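Carbonic anhydrase (Neosartorya fumigata, PDB 7COI) probably catalyses the reversible hydration of carbon dioxide to hydrogencarbonate and a proton, as a zinc-dependent beta-class carbonic anhydrase. Local coordinates at residues 158-163 with 238-244. Residues are numbered along the deposited sequence; the frame is centred on the assembly and turned at random.
Sequences IEFAVR and KSVVLEA
R163 joins two nearly parallel helices of the beta-carbonic anhydrase alpha/beta fold through a salt-bridge network. R163 NE donates to E159 OE2 (2.9 Å), one turn earlier in its own helix, and R163 NH2 donates across the gap to E243 OE1 (3.1 Å, 146° at the hydrogen), which meets the edge of the guanidinium. A long side chain, t at chi1 and chi2 and m at chi3, lets the exposed arginine reach both carboxylates. The other oxygen of E243, OE2, is hydrogen-bonded to S239 OG at 2.7 Å, in the first turn of its helix.

Beneath these charges, helical residues 158-163, with a wider pi-type turn at 160-163, run beside helix 239-244, which K238 precedes as N-cap residue. The axes approach to 9.6 Å at a crossing angle of 17°, with CA atoms 6.6 Å apart for E159 and V240 and 6.7 Å for V162 and V241. V240 (chi1 p) is a knob in the hole formed by I158, E159, V162 and R163; its compact, branched side chain fills the space between two turns. I158 also packs on L115 and I117, so its branched aliphatic side chain, chi1 m and chi2 t, bridges strand 114-119 and the second helix: I158 CG2 lies 3.7 Å from V241 CG2, while I158 CD1 lies 3.8 Å from K238 CE, the methylene next to the ammonium group. Away from the zinc, the contact thus joins helix 152-164, which packs on the sheet, to helix 239-248 beside it. V162 (chi1 t) faces small A244, whose lone methyl permits close approach: V162 CG1 lies 3.6 Å from A244 CB.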
loop_
_atom_site.group_PDB
_atom_site.type_symbol
_atom_site.label_atom_id
_atom_site.label_comp_id
_atom_site.label_asym_id
_atom_site.label_seq_id
_atom_site.Cartn_x
_atom_site.Cartn_y
_atom_site.Cartn_z
ATOM N N ILE A 158 -7.711 8.359 -9.527
ATOM C CA ILE A 158 -8.392 7.921 -10.783
ATOM C C ILE A 158 -9.894 7.805 -10.500
ATOM O O ILE A 158 -10.679 8.310 -11.321
ATOM C CB ILE A 158 -7.768 6.620 -11.295
ATOM C CG1 ILE A 158 -6.349 6.903 -11.787
ATOM C CG2 ILE A 158 -8.677 5.958 -12.330
ATOM C CD1 ILE A 158 -5.458 5.724 -11.939
ATOM N N GLU A 159 -10.277 7.237 -9.364
ATOM C CA GLU A 159 -11.699 7.099 -8.974
ATOM C C GLU A 159 -12.335 8.490 -8.908
ATOM O O GLU A 159 -13.441 8.686 -9.495
ATOM C CB GLU A 159 -11.807 6.344 -7.662
ATOM C CG GLU A 159 -13.216 6.246 -7.101
ATOM C CD GLU A 159 -14.205 5.365 -7.869
ATOM O OE1 GLU A 159 -13.781 4.510 -8.646
ATOM O OE2 GLU A 159 -15.387 5.547 -7.653
ATOM N N PHE A 160 -11.679 9.436 -8.227
ATOM C CA PHE A 160 -12.249 10.788 -8.024
ATOM C C PHE A 160 -12.368 11.502 -9.381
ATOM O O PHE A 160 -13.452 12.031 -9.694
ATOM C CB PHE A 160 -11.422 11.586 -7.033
ATOM C CG PHE A 160 -12.141 12.801 -6.519
ATOM C CD1 PHE A 160 -12.149 13.980 -7.238
ATOM C CD2 PHE A 160 -12.756 12.768 -5.282
ATOM C CE1 PHE A 160 -12.822 15.093 -6.766
ATOM C CE2 PHE A 160 -13.430 13.889 -4.801
ATOM C CZ PHE A 160 -13.447 15.047 -5.538
ATOM N N ALA A 161 -11.310 11.482 -10.193
ATOM C CA ALA A 161 -11.290 12.202 -11.478
ATOM C C ALA A 161 -12.363 11.604 -12.413
ATOM O O ALA A 161 -13.071 12.369 -13.099
ATOM C CB ALA A 161 -9.942 12.130 -12.107
ATOM N N VAL A 162 -12.398 10.287 -12.522
ATOM C CA VAL A 162 -13.206 9.609 -13.569
ATOM C C VAL A 162 -14.673 9.567 -13.138
ATOM O O VAL A 162 -15.543 9.952 -13.953
ATOM C CB VAL A 162 -12.651 8.230 -13.933
ATOM C CG1 VAL A 162 -13.562 7.537 -14.931
ATOM C CG2 VAL A 162 -11.266 8.345 -14.514
ATOM N N ARG A 163 -14.973 9.165 -11.908
ATOM C CA ARG A 163 -16.378 8.972 -11.490
ATOM C C ARG A 163 -16.976 10.306 -11.049
ATOM O O ARG A 163 -18.133 10.588 -11.428
ATOM C CB ARG A 163 -16.517 7.930 -10.384
ATOM C CG ARG A 163 -17.957 7.695 -9.925
ATOM C CD ARG A 163 -18.104 6.530 -8.963
ATOM N NE ARG A 163 -17.591 5.280 -9.517
ATOM C CZ ARG A 163 -18.247 4.522 -10.425
ATOM N NH1 ARG A 163 -19.423 4.908 -10.907
ATOM N NH2 ARG A 163 -17.726 3.397 -10.882
ATOM N N LYS A 238 -9.121 -1.188 -14.841
ATOM C CA LYS A 238 -9.904 -0.614 -13.737
ATOM C C LYS A 238 -11.314 -0.452 -14.270
ATOM O O LYS A 238 -11.479 0.231 -15.307
ATOM C CB LYS A 238 -9.338 0.729 -13.303
ATOM C CG LYS A 238 -7.931 0.652 -12.736
ATOM C CD LYS A 238 -7.432 1.996 -12.225
ATOM C CE LYS A 238 -5.947 1.946 -11.895
ATOM N NZ LYS A 238 -5.670 0.948 -10.837
ATOM N N SER A 239 -12.284 -1.014 -13.574
ATOM C CA SER A 239 -13.696 -0.959 -14.028
ATOM C C SER A 239 -14.134 0.499 -14.210
ATOM O O SER A 239 -14.843 0.796 -15.215
ATOM C CB SER A 239 -14.607 -1.693 -13.096
ATOM O OG SER A 239 -15.874 -1.854 -13.727
ATOM N N VAL A 240 -13.703 1.408 -13.321
ATOM C CA VAL A 240 -14.196 2.815 -13.377
ATOM C C VAL A 240 -13.779 3.441 -14.713
ATOM O O VAL A 240 -14.606 4.220 -15.315
ATOM C CB VAL A 240 -13.772 3.656 -12.157
ATOM C CG1 VAL A 240 -12.264 3.868 -12.080
ATOM C CG2 VAL A 240 -14.477 4.995 -12.135
ATOM N N VAL A 241 -12.574 3.146 -15.178
ATOM C CA VAL A 241 -12.067 3.675 -16.465
ATOM C C VAL A 241 -12.806 2.997 -17.628
ATOM O O VAL A 241 -13.250 3.723 -18.551
ATOM C CB VAL A 241 -10.545 3.491 -16.569
ATOM C CG1 VAL A 241 -10.010 3.892 -17.931
ATOM C CG2 VAL A 241 -9.850 4.272 -15.454
ATOM N N LEU A 242 -12.886 1.671 -17.633
ATOM C CA LEU A 242 -13.563 0.942 -18.752
ATOM C C LEU A 242 -15.012 1.428 -18.885
ATOM O O LEU A 242 -15.456 1.638 -20.040
ATOM C CB LEU A 242 -13.505 -0.565 -18.507
ATOM C CG LEU A 242 -12.112 -1.166 -18.601
ATOM C CD1 LEU A 242 -12.073 -2.545 -17.979
ATOM C CD2 LEU A 242 -11.625 -1.194 -20.032
ATOM N N GLU A 243 -15.717 1.607 -17.772
ATOM C CA GLU A 243 -17.112 2.112 -17.751
ATOM C C GLU A 243 -17.175 3.482 -18.459
ATOM O O GLU A 243 -18.066 3.707 -19.314
ATOM C CB GLU A 243 -17.638 2.228 -16.319
ATOM C CG GLU A 243 -17.881 0.922 -15.580
ATOM C CD GLU A 243 -17.984 1.122 -14.066
ATOM O OE1 GLU A 243 -18.366 2.255 -13.640
ATOM O OE2 GLU A 243 -17.624 0.188 -13.298
ATOM N N ALA A 244 -16.261 4.403 -18.136
ATOM C CA ALA A 244 -16.237 5.779 -18.692
ATOM C C ALA A 244 -15.877 5.741 -20.175
ATOM O O ALA A 244 -16.381 6.597 -20.946
ATOM C CB ALA A 244 -15.266 6.653 -17.921
#